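Local coordinates for uncharacterized protein (Neisseria meningitidis, PDB 2PLI) that probably takes part in magnesium and cobalt transport, this chain being the transporter-associated domain of a CorC-type efflux protein, at residues F35-Y39 against I67-F72. Coordinates in Å, arbitrary orientation, origin at the centre of the assembly. Residue numbers count along the deposited sequence, not the author numbering.
Sequences FGTEY and IGGLQF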
loop_
_atom_site.group_PDB
_atom_site.type_symbol
_atom_site.label_atom_id
_atom_site.label_comp_id
_atom_site.label_asym_id
_atom_site.label_seq_id
_atom_site.Cartn_x
_atom_site.Cartn_y
_atom_site.Cartn_z
ATOM N N PHE A 35 4.531 -8.739 5.314
ATOM C CA PHE A 35 5.336 -9.895 5.620
ATOM C C PHE A 35 4.747 -10.819 6.660
ATOM O O PHE A 35 5.261 -11.909 6.863
ATOM C CB PHE A 35 6.719 -9.469 6.113
ATOM C CG PHE A 35 7.590 -8.910 5.037
ATOM C CD1 PHE A 35 8.156 -9.737 4.085
ATOM C CD2 PHE A 35 7.837 -7.550 4.956
ATOM C CE1 PHE A 35 8.925 -9.222 3.076
ATOM C CE2 PHE A 35 8.620 -7.029 3.959
ATOM C CZ PHE A 35 9.153 -7.851 3.001
ATOM N N GLY A 36 3.701 -10.394 7.329
ATOM C CA GLY A 36 3.166 -11.168 8.458
ATOM C C GLY A 36 4.033 -11.138 9.719
ATOM O O GLY A 36 3.870 -11.983 10.636
ATOM N N THR A 37 4.926 -10.167 9.797
ATOM C CA THR A 37 5.752 -9.880 10.971
ATOM C C THR A 37 4.932 -9.132 12.026
ATOM O O THR A 37 3.839 -8.639 11.760
ATOM C CB THR A 37 7.004 -9.090 10.558
ATOM O OG1 THR A 37 6.610 -7.974 9.739
ATOM C CG2 THR A 37 7.961 -9.976 9.740
ATOM N N GLU A 38 5.488 -9.052 13.231
ATOM C CA GLU A 38 4.855 -8.354 14.331
ATOM C C GLU A 38 5.846 -7.404 14.990
ATOM O O GLU A 38 5.980 -7.336 16.229
ATOM C CB GLU A 38 4.300 -9.382 15.333
ATOM C CG GLU A 38 3.091 -10.152 14.823
ATOM C CD GLU A 38 2.671 -11.266 15.773
ATOM O OE1 GLU A 38 2.973 -11.172 16.988
ATOM O OE2 GLU A 38 2.039 -12.244 15.300
ATOM N N TYR A 39 6.565 -6.670 14.143
ATOM C CA TYR A 39 7.487 -5.684 14.609
ATOM C C TYR A 39 6.772 -4.570 15.320
ATOM O O TYR A 39 5.654 -4.193 14.989
ATOM C CB TYR A 39 8.224 -5.070 13.446
ATOM C CG TYR A 39 9.044 -6.005 12.604
ATOM C CD1 TYR A 39 9.845 -6.979 13.158
ATOM C CD2 TYR A 39 9.083 -5.858 11.223
ATOM C CE1 TYR A 39 10.633 -7.800 12.369
ATOM C CE2 TYR A 39 9.877 -6.652 10.451
ATOM C CZ TYR A 39 10.629 -7.647 11.012
ATOM O OH TYR A 39 11.406 -8.423 10.172
ATOM N N ILE A 67 16.107 -9.218 11.776
ATOM C CA ILE A 67 15.046 -8.845 12.709
ATOM C C ILE A 67 13.898 -9.806 12.466
ATOM O O ILE A 67 13.302 -9.830 11.390
ATOM C CB ILE A 67 14.533 -7.409 12.503
ATOM C CG1 ILE A 67 15.686 -6.427 12.237
ATOM C CG2 ILE A 67 13.658 -7.002 13.706
ATOM C CD1 ILE A 67 15.217 -4.978 11.927
ATOM N N GLY A 68 13.596 -10.624 13.462
ATOM C CA GLY A 68 12.610 -11.654 13.238
ATOM C C GLY A 68 13.146 -12.547 12.131
ATOM O O GLY A 68 14.342 -12.912 12.121
ATOM N N GLY A 69 12.290 -12.898 11.195
ATOM C CA GLY A 69 12.682 -13.850 10.163
ATOM C C GLY A 69 13.125 -13.178 8.874
ATOM O O GLY A 69 13.128 -13.823 7.832
ATOM N N LEU A 70 13.474 -11.899 8.950
ATOM C CA LEU A 70 13.888 -11.131 7.779
ATOM C C LEU A 70 15.298 -10.575 7.972
ATOM O O LEU A 70 15.635 -10.090 9.056
ATOM C CB LEU A 70 12.949 -9.958 7.508
ATOM C CG LEU A 70 11.512 -10.260 7.109
ATOM C CD1 LEU A 70 10.756 -8.948 6.857
ATOM C CD2 LEU A 70 11.436 -11.192 5.907
ATOM N N GLN A 71 16.092 -10.615 6.908
ATOM C CA GLN A 71 17.416 -9.979 6.879
ATOM C C GLN A 71 17.293 -8.720 6.047
ATOM O O GLN A 71 16.770 -8.761 4.903
ATOM C CB GLN A 71 18.438 -10.893 6.221
ATOM C CG GLN A 71 19.803 -10.216 6.118
ATOM C CD GLN A 71 20.781 -11.023 5.326
ATOM O OE1 GLN A 71 21.387 -11.966 5.850
ATOM N NE2 GLN A 71 20.946 -10.682 4.049
ATOM N N PHE A 72 17.742 -7.609 6.601
ATOM C CA PHE A 72 17.726 -6.331 5.907
ATOM C C PHE A 72 19.155 -5.932 5.679
ATOM O O PHE A 72 19.920 -5.884 6.648
ATOM C CB PHE A 72 17.069 -5.259 6.750
ATOM C CG PHE A 72 15.636 -5.496 6.995
ATOM C CD1 PHE A 72 14.690 -5.121 6.079
ATOM C CD2 PHE A 72 15.232 -6.194 8.120
ATOM C CE1 PHE A 72 13.340 -5.393 6.286
ATOM C CE2 PHE A 72 13.906 -6.452 8.369
ATOM C CZ PHE A 72 12.936 -6.072 7.447
#
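Y39 reaches from the loop after helix 28-35 to a tight beta hairpin. Y39 OH donates a hydrogen bond to I67 O at 2.7 Å. That same I67 O accepts a bond from L70 N at 3.2 Å, and I67 N bonds to L70 O at 2.9 Å. The phenol therefore joins the hairpin at its closing residues. Its ring also packs on I67, with Y39 CE1 3.4 Å from I67 CG2. Y39 OH lies 3.7 Å from F72 CE2, at the edge of the F72 ring.

The hairpin links strands 64-67 and 70-77 of the antiparallel sheet through a type II' turn, I67 to L70. G68 holds its second position with positive phi, as is usual for glycine in this turn. A CB there would also sit tightly against Y39 CE1.

The CA-to-CB bond of L70 points toward the 35-39 loop. L70 CD1 stands over one face of the F35 ring in a CH-pi contact, 3.7 Å from the centroid. L70 CD1 is also 3.4 Å from Y39 OH and 4.1 Å from T37 CG2. G36 is the first residue after the helix to leave helical phi/psi, with positive phi. W20 meets F35 edge-to-face. N32 of the helix hydrogen-bonds T37 OG1 and Y39 O, tying the loop back to the helix.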